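Local coordinates for protein benzoate transport porin BenP (Acinetobacter baumannii AB307-0294, PDB 5DL8) that probably serves as an outer-membrane beta-barrel porin of the OprD family, with benzoate and other small solutes as its likely cargo, at residues L135-T140 with L200-L205; A141-R146 with F299-Y304; K214-F219 with K228-L233; Y250-D255 with D263-G268. All blocks are in the same frame, centred on the assembly; numbering follows the deposited sequence.

Contact 1: L135-T140 with L200-L205; sequences LDLPVT and LNYIDL
Leu200 opens strand 200-210 with CG anti to its backbone N, so that its CD2 methyl meets the loop tip to tip. CD2 lies 3.5 Å from Thr140 CG2 and 4.1 Å from Val139 CG1, an apolar three-way contact. The two loop residues reach it from a tight bend: Val139 has phi 64° and psi -55°, and Thr140 N is 2.8 Å from Pro138 O in a weak bond, the pattern of a classic gamma turn. Leu137 N also donates to Thr140 O.

Two residues on, Tyr202 holds CG in the crowded position between backbone N and carbonyl carbon (chi1 76°). The Leu137 and Tyr202 side chains cross at about a right angle, with Leu137 CD1 3.4 Å from Tyr202 CE1, while Leu135 CD2 approaches Tyr202 OH at 3.8 Å. That hydroxyl is hydrogen-bonded to Glu168 and Asn156, which limits its freedom to shift. Leu200, Tyr202 and Asp204 all point toward the loop, which places the loop against the inner wall of the barrel, as expected of an inward-folded OprD-family loop.

Asp204 follows with CG anti to its N. Leu137 uses its second methyl here, CD2 lying 3.5 Å from Asp204 CG and about equally far from both carboxylate oxygens, so the group is shielded on that side. Asp204 OD2 forms a salt bridge with Arg206, and OD1 lies close to Glu216, a crowding that may favour a shared proton.

Contact 2: A141-R146 with F299-Y304; sequences AVDASR and FLPETY
Ala141 and Thr303 are pressed together more closely than a relaxed methyl contact would allow: Ala141 CB is 3.0 Å from Thr303 OG1 and 3.4 Å from Thr303 CG2. Ala141 and Val142 were modelled in two conformers, so this squeeze belongs to one of two alternatives. Thr303 reaches across with OG1 between its backbone N and carbonyl carbon (chi1 55°), which sets CG2 beside its own N and near Val142 O.

No direct polar bond joins the two segments, and a water takes that role. It accepts from Ala141 N at 3.0 Å and donates to Pro301 O at 2.6 Å, tying together two backbones that have no strand pairing. Both segments belong to long loops between barrel strands, and the contact centre is about 2 Å from the centre of the chain, which fits the inward-folded loops that narrow the channel in OprD-family porins.

The other half of the contact is Asp143 lying obliquely across the Pro301 ring, with OD2 3.6 Å from Pro301 CD. OD2 also forms a salt bridge with Arg178. OD1 instead folds the loop on itself: Ser145 OG donates to its syn lone pair at 2.7 Å, and Ser145 N, 3.0 Å from Asp143 OD1, comes from above the carboxylate plane (31° out of it), closing an Asx turn. Arg146 NH1 donates in turn to Ser145 OG. In the 299-304 segment, Tyr304 N donates to the anti lone pair of Glu302 OE1, fixing the bend after Thr303, while Glu302 OE2 accepts from Val139 N.

Contact 3: K214-F219 with K228-L233; sequences KGEYYF and KHYVGL
Backbone hydrogen bonds set the frame. The strands 214-219 and 228-233 run antiparallel, their axes at 173°, as neighbours in a hairpin of the porin barrel. Glu216 pairs with Gly232 and Tyr218 with Tyr230 as hydrogen-bonded pairs, each bonded in both directions; Glu216 N to Gly232 O is 2.8 Å and Tyr218 N to Tyr230 O is 2.9 Å, and the donors lie in the carbonyl planes. At the non-hydrogen-bonded pairs CA-H groups fill in, as where Tyr217 CA lies 3.3 Å from Tyr230 O.

Side-chain polar bonds divide between the faces. Beside Phe219 and Val231, Tyr217 OH meets His229 ND1 at 2.8 Å, near the plane of both rings, with either group a possible donor. On the face of Glu216 and Tyr230, a water donates to Glu216 OE1 at 2.6 Å and sits 3.1 Å from Tyr230 OH. The stronger partners of these groups lie beyond the hairpin: Arg206 for Glu216 and Lys249 for Tyr230.

Among ring contacts, Phe219 CD1 hangs over one face of His229, 3.5 Å from its CE1, with the planes at 46°. The extended Glu216 brings CG to the edge of Tyr230, the carboxylate turned 89° from the ring. Gly232 N lies over one face of that ring, and a CB on Gly232 would clash with Tyr230 OH.

Leu233 touches a bound detergent molecule, so the face with Tyr217 and His229 is consistent with the membrane side, while the charged, water-bridged face of Glu216 and Tyr230 would look into the channel.

Contact 4: Y250-D255 with D263-G268; sequences YFNAKD and DAENIG
Tyr250 sets CG anti to its backbone N (chi1 174°), while Glu265 turns CG beside its N and anti to the carbonyl carbon (chi1 -65°); together these swing the phenol and the carboxylate diagonally toward each other across an antiparallel hairpin of the barrel wall. The backbone evidence is four hydrogen bonds: Phe251 pairs with Asn266 in both directions, and Ala253 with Ala264, where Ala253 N lies 2.8 Å from Ala264 O, nearly along the carbonyl axis.

Along the face of Phe251 and Asn266 the side chains merely approach at their CB atoms; Phe251 then reaches on to Tyr230 and Phe305. The opposite face mixes apolar and polar contacts. Ile267 CG1 sits at the edge of the Tyr250 ring, 3.9 Å from CD1. Further along, the Lys254 chain, bent at chi2 and chi4, runs beside Asp263 and brings NZ to 3.7 Å from OD1, a long salt bridge; Asp263 OD2 is held instead by Glu290 N.

Tyr250 OH is gripped twice, since Asn252 ND2 donates to it at 2.8 Å, almost in the amide plane. Its own proton goes to the anti lone pair of Glu265 OE2, 2.5 Å from Tyr250 OH and in the plane of the ring, while the carboxylate is turned 87° from it.

Overall arrangement
Contacts 3 and 4 lie on consecutive hairpins of the barrel wall, centres about 12 Å apart, joined by strands 226-238 and 243-255: His229 O is 2.8 Å from Asn252 N. Contact 1 adds the preceding strand, 200-210, bonded to 213-222, about 10 Å from contact 3 between centres. Segments 135-140 and 141-146 are successive parts of one loop before strand 151-153; contacts 1 and 2 alternate along the chain, and contacts 3 and 4 fall inside the span closed by contact 2. The 299-304 segment touches the other three: Tyr304 OH lies 3.0 Å from Asp136 O, Glu302 OE2 pairs weakly with Lys228 NZ, and Tyr304 packs on Phe251. Wall and inner loops interlock, probably shaping the constriction.

Contact 1: L135-T140 with L200-L205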
# COMPACT_ATOMS: atom_id res chain seq x y z
N LEU A 135 -1.66 -7.86 -5.11
CA LEU A 135 -0.34 -7.41 -5.60
C LEU A 135 0.37 -6.68 -4.47
O LEU A 135 -0.27 -5.92 -3.69
CB LEU A 135 -0.56 -6.45 -6.78
CG LEU A 135 -1.21 -7.19 -7.94
CD1 LEU A 135 -1.61 -6.28 -9.04
CD2 LEU A 135 -0.38 -8.41 -8.45
N ASP A 136 1.67 -6.85 -4.46
CA ASP A 136 2.55 -6.19 -3.56
C ASP A 136 3.72 -5.60 -4.40
O ASP A 136 4.83 -6.10 -4.33
CB ASP A 136 3.13 -7.16 -2.49
CG ASP A 136 4.00 -6.44 -1.46
OD1 ASP A 136 4.05 -5.17 -1.40
OD2 ASP A 136 4.66 -7.15 -0.68
N LEU A 137 3.42 -4.56 -5.19
CA LEU A 137 4.28 -3.96 -6.18
C LEU A 137 4.17 -2.47 -6.18
O LEU A 137 3.18 -1.86 -5.69
CB LEU A 137 3.86 -4.44 -7.57
CG LEU A 137 4.15 -5.96 -7.77
CD1 LEU A 137 3.32 -6.45 -8.92
CD2 LEU A 137 5.61 -6.35 -7.97
N PRO A 138 5.14 -1.83 -6.78
CA PRO A 138 4.91 -0.42 -7.22
C PRO A 138 3.59 -0.22 -8.04
O PRO A 138 3.16 -1.13 -8.78
CB PRO A 138 6.09 -0.23 -8.14
CG PRO A 138 7.18 -1.07 -7.39
CD PRO A 138 6.46 -2.32 -7.17
N VAL A 139 2.97 0.93 -7.94
CA VAL A 139 1.64 1.10 -8.38
C VAL A 139 0.48 0.29 -7.66
O VAL A 139 -0.51 0.89 -7.26
CB VAL A 139 1.45 0.80 -9.94
CG1 VAL A 139 0.08 1.39 -10.37
CG2 VAL A 139 2.58 1.36 -10.83
N THR A 140 0.60 -1.07 -7.60
CA THR A 140 -0.43 -1.94 -7.13
C THR A 140 0.05 -2.56 -5.84
O THR A 140 0.72 -3.62 -5.86
CB THR A 140 -0.75 -2.97 -8.22
OG1 THR A 140 0.38 -3.75 -8.49
CG2 THR A 140 -1.26 -2.26 -9.54
N LEU A 200 -2.95 -2.16 -17.11
CA LEU A 200 -1.61 -2.04 -16.64
C LEU A 200 -0.87 -3.30 -17.05
O LEU A 200 -1.21 -4.39 -16.59
CB LEU A 200 -1.62 -1.92 -15.10
CG LEU A 200 -0.29 -1.97 -14.43
CD1 LEU A 200 0.61 -0.85 -14.93
CD2 LEU A 200 -0.42 -1.81 -12.92
N ASN A 201 0.18 -3.15 -17.85
CA ASN A 201 1.08 -4.25 -18.26
C ASN A 201 2.38 -4.00 -17.53
O ASN A 201 2.93 -2.89 -17.59
CB ASN A 201 1.33 -4.23 -19.79
CG ASN A 201 0.02 -4.10 -20.59
OD1 ASN A 201 -0.83 -4.98 -20.55
ND2 ASN A 201 -0.12 -3.02 -21.34
N TYR A 202 2.83 -4.98 -16.79
CA TYR A 202 4.01 -4.76 -15.94
C TYR A 202 5.04 -5.91 -15.98
O TYR A 202 4.69 -7.02 -16.30
CB TYR A 202 3.58 -4.46 -14.45
CG TYR A 202 3.13 -5.63 -13.66
CD1 TYR A 202 4.04 -6.37 -12.87
CD2 TYR A 202 1.79 -6.00 -13.64
CE1 TYR A 202 3.64 -7.45 -12.13
CE2 TYR A 202 1.41 -7.12 -12.90
CZ TYR A 202 2.31 -7.84 -12.16
OH TYR A 202 1.87 -8.94 -11.41
N ILE A 203 6.26 -5.59 -15.61
CA ILE A 203 7.35 -6.59 -15.29
C ILE A 203 8.03 -6.15 -14.01
O ILE A 203 8.24 -4.92 -13.78
CB ILE A 203 8.29 -6.91 -16.49
CG1 ILE A 203 9.59 -7.68 -16.11
CG2 ILE A 203 8.67 -5.66 -17.20
CD1 ILE A 203 10.12 -8.56 -17.25
N ASP A 204 8.30 -7.12 -13.12
CA ASP A 204 9.05 -6.84 -11.92
C ASP A 204 10.12 -7.88 -11.78
O ASP A 204 9.81 -8.99 -11.92
CB ASP A 204 8.11 -6.88 -10.74
CG ASP A 204 8.77 -6.57 -9.45
OD1 ASP A 204 8.96 -5.38 -9.18
OD2 ASP A 204 9.04 -7.53 -8.69
N LEU A 205 11.36 -7.50 -11.51
CA LEU A 205 12.54 -8.37 -11.39
C LEU A 205 13.25 -8.08 -10.06
O LEU A 205 13.40 -6.84 -9.68
CB LEU A 205 13.51 -8.06 -12.53
CG LEU A 205 13.02 -8.30 -13.94
CD1 LEU A 205 14.12 -8.03 -14.98
CD2 LEU A 205 12.56 -9.75 -14.14

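Contact 2: A141-R146 with F299-Y304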
# COMPACT_ATOMS: atom_id res chain seq x y z
N ALA A 141 -0.19 -1.96 -4.70
CA ALA A 141 0.35 -2.57 -3.42
C ALA A 141 -0.73 -3.18 -2.50
O ALA A 141 -1.92 -3.18 -2.84
CB ALA A 141 1.16 -1.52 -2.63
N VAL A 142 -0.31 -3.68 -1.34
CA VAL A 142 -1.24 -3.91 -0.17
C VAL A 142 -1.91 -2.54 0.23
O VAL A 142 -1.04 -1.65 0.50
CB VAL A 142 -0.37 -4.38 1.06
CG1 VAL A 142 -1.24 -4.81 2.27
CG2 VAL A 142 0.64 -5.46 0.60
N ASP A 143 -3.30 -2.27 0.16
CA ASP A 143 -3.75 -1.15 0.97
C ASP A 143 -4.73 -1.60 2.09
O ASP A 143 -5.99 -1.63 1.90
CB ASP A 143 -4.39 -0.06 0.13
CG ASP A 143 -4.64 1.20 0.95
OD1 ASP A 143 -4.30 1.23 2.21
OD2 ASP A 143 -5.17 2.18 0.41
N ALA A 144 -4.13 -1.80 3.24
CA ALA A 144 -4.88 -2.10 4.50
C ALA A 144 -4.99 -0.92 5.47
O ALA A 144 -5.19 -1.10 6.64
CB ALA A 144 -4.18 -3.33 5.22
N SER A 145 -4.89 0.31 5.01
CA SER A 145 -4.76 1.51 5.91
C SER A 145 -6.17 1.97 6.54
O SER A 145 -6.28 2.80 7.58
CB SER A 145 -4.11 2.68 5.09
OG SER A 145 -5.00 3.11 4.03
N ARG A 146 -7.24 1.44 5.97
CA ARG A 146 -8.56 1.99 6.36
C ARG A 146 -9.50 0.86 6.86
O ARG A 146 -9.20 0.28 7.90
CB ARG A 146 -9.12 2.82 5.20
CG ARG A 146 -8.32 4.04 4.75
CD ARG A 146 -8.02 4.95 5.88
NE ARG A 146 -7.70 6.30 5.44
CZ ARG A 146 -6.54 6.71 4.83
NH1 ARG A 146 -5.53 5.87 4.52
NH2 ARG A 146 -6.46 7.99 4.48
N PHE A 299 -7.01 6.16 -4.54
CA PHE A 299 -6.21 6.23 -3.28
C PHE A 299 -5.19 5.11 -3.23
O PHE A 299 -4.78 4.65 -2.12
CB PHE A 299 -7.15 6.24 -1.98
CG PHE A 299 -8.31 7.23 -2.08
CD1 PHE A 299 -8.07 8.62 -2.08
CD2 PHE A 299 -9.62 6.77 -2.33
CE1 PHE A 299 -9.13 9.52 -2.31
CE2 PHE A 299 -10.67 7.66 -2.55
CZ PHE A 299 -10.42 9.03 -2.53
N LEU A 300 -4.76 4.66 -4.42
CA LEU A 300 -3.76 3.56 -4.49
C LEU A 300 -2.45 4.07 -3.96
O LEU A 300 -1.91 5.01 -4.49
CB LEU A 300 -3.66 3.03 -5.92
CG LEU A 300 -5.02 2.67 -6.61
CD1 LEU A 300 -4.82 1.92 -7.94
CD2 LEU A 300 -5.84 1.85 -5.62
N PRO A 301 -1.96 3.53 -2.82
CA PRO A 301 -0.73 4.19 -2.25
C PRO A 301 0.51 3.66 -2.97
O PRO A 301 0.46 2.56 -3.53
CB PRO A 301 -0.68 3.68 -0.78
CG PRO A 301 -1.27 2.29 -0.92
CD PRO A 301 -2.42 2.43 -1.94
N GLU A 302 1.61 4.43 -2.94
CA GLU A 302 2.90 4.00 -3.54
C GLU A 302 3.75 3.66 -2.34
O GLU A 302 4.54 4.49 -1.78
CB GLU A 302 3.55 5.04 -4.44
CG GLU A 302 4.84 4.57 -5.08
CD GLU A 302 4.66 3.13 -5.59
OE1 GLU A 302 4.98 2.15 -4.79
OE2 GLU A 302 4.14 2.98 -6.75
N THR A 303 3.59 2.41 -1.97
CA THR A 303 4.22 1.80 -0.78
C THR A 303 5.74 1.64 -0.89
O THR A 303 6.38 1.44 0.13
CB THR A 303 3.65 0.38 -0.45
OG1 THR A 303 3.78 -0.46 -1.63
CG2 THR A 303 2.03 0.51 0.01
N TYR A 304 6.27 1.71 -2.11
CA TYR A 304 7.73 1.66 -2.37
C TYR A 304 8.43 2.97 -2.34
O TYR A 304 9.61 3.05 -2.72
CB TYR A 304 7.97 0.92 -3.68
CG TYR A 304 7.63 -0.57 -3.51
CD1 TYR A 304 6.25 -1.04 -3.50
CD2 TYR A 304 8.68 -1.51 -3.24
CE1 TYR A 304 5.97 -2.39 -3.28
CE2 TYR A 304 8.41 -2.85 -3.01
CZ TYR A 304 7.11 -3.31 -3.05
OH TYR A 304 6.96 -4.65 -2.88
O HOH W 1 -1.23 0.86 -4.65

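Contact 3: K214-F219 with K228-L233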
# COMPACT_ATOMS: atom_id res chain seq x y z
N LYS A 214 20.36 -6.54 -2.21
CA LYS A 214 19.45 -6.92 -3.26
C LYS A 214 18.89 -5.73 -3.97
O LYS A 214 18.97 -4.63 -3.47
CB LYS A 214 18.32 -7.77 -2.70
CG LYS A 214 17.44 -7.07 -1.69
CD LYS A 214 16.36 -8.02 -1.20
CE LYS A 214 16.02 -7.76 0.28
NZ LYS A 214 15.30 -6.47 0.26
N GLY A 215 18.35 -5.99 -5.16
CA GLY A 215 17.80 -4.94 -6.03
C GLY A 215 16.43 -5.30 -6.66
O GLY A 215 16.06 -6.43 -6.82
N GLU A 216 15.73 -4.33 -7.15
CA GLU A 216 14.43 -4.59 -7.80
C GLU A 216 14.33 -3.65 -9.00
O GLU A 216 14.67 -2.48 -8.91
CB GLU A 216 13.29 -4.48 -6.73
CG GLU A 216 11.88 -4.48 -7.34
CD GLU A 216 10.75 -4.57 -6.35
OE1 GLU A 216 10.99 -4.51 -5.10
OE2 GLU A 216 9.56 -4.65 -6.78
N TYR A 217 13.94 -4.15 -10.15
CA TYR A 217 13.53 -3.27 -11.21
C TYR A 217 12.10 -3.52 -11.55
O TYR A 217 11.67 -4.68 -11.72
CB TYR A 217 14.34 -3.60 -12.46
CG TYR A 217 13.82 -2.89 -13.69
CD1 TYR A 217 13.99 -1.52 -13.84
CD2 TYR A 217 13.15 -3.57 -14.68
CE1 TYR A 217 13.45 -0.83 -14.96
CE2 TYR A 217 12.73 -2.93 -15.85
CZ TYR A 217 12.83 -1.54 -15.97
OH TYR A 217 12.34 -0.85 -17.08
N TYR A 218 11.33 -2.45 -11.76
CA TYR A 218 9.90 -2.63 -12.19
C TYR A 218 9.62 -1.74 -13.35
O TYR A 218 10.03 -0.57 -13.39
CB TYR A 218 8.97 -2.14 -11.02
CG TYR A 218 7.50 -2.05 -11.32
CD1 TYR A 218 6.67 -3.12 -11.14
CD2 TYR A 218 6.95 -0.86 -11.75
CE1 TYR A 218 5.28 -3.00 -11.40
CE2 TYR A 218 5.60 -0.73 -12.05
CZ TYR A 218 4.79 -1.81 -11.92
OH TYR A 218 3.47 -1.59 -12.21
N PHE A 219 8.80 -2.23 -14.24
CA PHE A 219 8.28 -1.40 -15.34
C PHE A 219 6.78 -1.62 -15.42
O PHE A 219 6.27 -2.78 -15.41
CB PHE A 219 8.93 -1.63 -16.70
CG PHE A 219 8.26 -0.82 -17.85
CD1 PHE A 219 8.38 0.57 -17.95
CD2 PHE A 219 7.47 -1.45 -18.81
CE1 PHE A 219 7.78 1.32 -19.03
CE2 PHE A 219 6.87 -0.70 -19.87
CZ PHE A 219 7.05 0.69 -19.97
N LYS A 228 5.88 3.91 -16.11
CA LYS A 228 6.65 4.11 -14.88
C LYS A 228 7.79 3.11 -14.77
O LYS A 228 7.62 1.92 -14.97
CB LYS A 228 5.72 4.00 -13.72
CG LYS A 228 6.31 4.03 -12.31
CD LYS A 228 5.18 3.53 -11.42
CE LYS A 228 5.36 3.63 -9.89
NZ LYS A 228 5.21 5.00 -9.28
N HIS A 229 8.97 3.65 -14.49
CA HIS A 229 10.19 2.84 -14.12
C HIS A 229 10.54 3.05 -12.62
O HIS A 229 10.50 4.18 -12.10
CB HIS A 229 11.44 3.21 -14.97
CG HIS A 229 11.29 2.99 -16.42
ND1 HIS A 229 11.90 1.94 -17.10
CD2 HIS A 229 10.64 3.71 -17.37
CE1 HIS A 229 11.56 1.99 -18.38
NE2 HIS A 229 10.82 3.06 -18.57
N TYR A 230 10.92 1.96 -11.99
CA TYR A 230 11.40 1.96 -10.64
C TYR A 230 12.65 1.09 -10.52
O TYR A 230 12.68 -0.05 -10.98
CB TYR A 230 10.25 1.37 -9.75
CG TYR A 230 10.74 0.97 -8.35
CD1 TYR A 230 10.96 1.94 -7.42
CD2 TYR A 230 10.99 -0.32 -7.99
CE1 TYR A 230 11.40 1.69 -6.14
CE2 TYR A 230 11.45 -0.66 -6.68
CZ TYR A 230 11.58 0.39 -5.73
OH TYR A 230 12.01 0.28 -4.44
N VAL A 231 13.67 1.62 -9.87
CA VAL A 231 14.84 0.85 -9.41
C VAL A 231 14.97 1.05 -7.92
O VAL A 231 15.07 2.22 -7.37
CB VAL A 231 16.18 1.27 -10.07
CG1 VAL A 231 17.31 0.32 -9.67
CG2 VAL A 231 16.11 1.09 -11.54
N GLY A 232 15.02 -0.06 -7.24
CA GLY A 232 15.17 -0.05 -5.74
C GLY A 232 16.44 -0.85 -5.43
O GLY A 232 16.60 -1.88 -5.99
N LEU A 233 17.38 -0.33 -4.65
CA LEU A 233 18.51 -1.13 -4.06
C LEU A 233 18.51 -1.06 -2.54
O LEU A 233 18.36 0.04 -1.93
CB LEU A 233 19.85 -0.61 -4.50
CG LEU A 233 20.06 -0.70 -6.03
CD1 LEU A 233 21.28 0.16 -6.39
CD2 LEU A 233 20.32 -2.06 -6.63
O HOH W 2 12.18 -2.72 -3.72

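Contact 4: Y250-D255 with D263-G268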
# COMPACT_ATOMS: atom_id res chain seq x y z
N TYR A 250 14.61 4.91 -6.95
CA TYR A 250 14.46 5.81 -8.12
C TYR A 250 13.20 5.47 -8.87
O TYR A 250 12.98 4.33 -9.30
CB TYR A 250 15.65 5.78 -9.05
CG TYR A 250 15.47 6.60 -10.34
CD1 TYR A 250 15.69 7.94 -10.36
CD2 TYR A 250 15.11 6.01 -11.54
CE1 TYR A 250 15.53 8.71 -11.53
CE2 TYR A 250 15.02 6.71 -12.69
CZ TYR A 250 15.20 8.08 -12.67
OH TYR A 250 15.01 8.85 -13.80
N PHE A 251 12.36 6.47 -8.97
CA PHE A 251 11.15 6.39 -9.81
C PHE A 251 11.23 7.38 -11.02
O PHE A 251 11.58 8.58 -10.85
CB PHE A 251 9.82 6.72 -9.03
CG PHE A 251 9.42 5.74 -7.97
CD1 PHE A 251 9.93 5.82 -6.73
CD2 PHE A 251 8.45 4.84 -8.20
CE1 PHE A 251 9.57 4.91 -5.73
CE2 PHE A 251 8.04 3.94 -7.26
CZ PHE A 251 8.58 3.96 -6.01
N ASN A 252 10.72 6.93 -12.15
CA ASN A 252 10.55 7.82 -13.31
C ASN A 252 9.16 7.60 -13.86
O ASN A 252 8.87 6.50 -14.23
CB ASN A 252 11.54 7.44 -14.41
CG ASN A 252 11.71 8.50 -15.55
OD1 ASN A 252 10.85 8.67 -16.45
ND2 ASN A 252 12.85 9.14 -15.55
N ALA A 253 8.40 8.69 -13.97
CA ALA A 253 7.00 8.72 -14.55
C ALA A 253 6.86 9.73 -15.76
O ALA A 253 7.12 10.92 -15.67
CB ALA A 253 5.99 9.07 -13.47
N LYS A 254 6.35 9.21 -16.84
CA LYS A 254 6.16 9.95 -18.04
C LYS A 254 4.90 9.60 -18.77
O LYS A 254 4.60 8.42 -18.94
CB LYS A 254 7.36 9.62 -18.95
CG LYS A 254 7.66 10.70 -19.89
CD LYS A 254 8.50 11.77 -19.17
CE LYS A 254 8.76 12.99 -20.13
NZ LYS A 254 7.55 13.89 -20.47
N ASP A 255 4.18 10.58 -19.33
CA ASP A 255 2.82 10.16 -19.88
C ASP A 255 2.87 9.19 -21.11
O ASP A 255 3.81 9.29 -21.84
CB ASP A 255 1.87 11.33 -20.09
CG ASP A 255 2.32 12.16 -21.09
OD1 ASP A 255 3.51 11.97 -21.49
OD2 ASP A 255 1.54 12.95 -21.54
N ASP A 263 5.66 14.36 -16.18
CA ASP A 263 7.10 14.48 -16.30
C ASP A 263 7.70 14.57 -14.86
O ASP A 263 7.92 15.68 -14.30
CB ASP A 263 7.40 15.75 -17.00
CG ASP A 263 8.91 15.95 -17.16
OD1 ASP A 263 9.58 14.99 -17.56
OD2 ASP A 263 9.38 17.06 -16.91
N ALA A 264 7.96 13.44 -14.25
CA ALA A 264 8.53 13.46 -12.91
C ALA A 264 9.47 12.34 -12.55
O ALA A 264 9.23 11.15 -12.86
CB ALA A 264 7.38 13.49 -11.85
N GLU A 265 10.49 12.71 -11.80
CA GLU A 265 11.41 11.71 -11.15
C GLU A 265 11.25 11.84 -9.63
O GLU A 265 11.08 13.00 -9.10
CB GLU A 265 12.88 11.98 -11.45
CG GLU A 265 13.22 11.82 -12.89
CD GLU A 265 14.71 12.17 -13.13
OE1 GLU A 265 15.03 13.39 -13.06
OE2 GLU A 265 15.54 11.21 -13.27
N ASN A 266 11.38 10.73 -8.93
CA ASN A 266 11.39 10.73 -7.42
C ASN A 266 12.60 9.95 -6.94
O ASN A 266 12.77 8.75 -7.19
CB ASN A 266 10.05 10.27 -6.86
CG ASN A 266 10.06 9.98 -5.35
OD1 ASN A 266 11.07 9.91 -4.72
ND2 ASN A 266 8.91 9.71 -4.81
N ILE A 267 13.52 10.68 -6.36
CA ILE A 267 14.73 10.07 -5.91
C ILE A 267 14.70 10.09 -4.38
O ILE A 267 14.50 11.14 -3.81
CB ILE A 267 15.99 10.87 -6.44
CG1 ILE A 267 15.85 10.97 -7.96
CG2 ILE A 267 17.24 10.13 -6.14
CD1 ILE A 267 17.02 11.57 -8.75
N GLY A 268 15.10 8.96 -3.78
CA GLY A 268 15.04 8.76 -2.35
C GLY A 268 16.17 7.95 -1.74
O GLY A 268 16.77 7.12 -2.40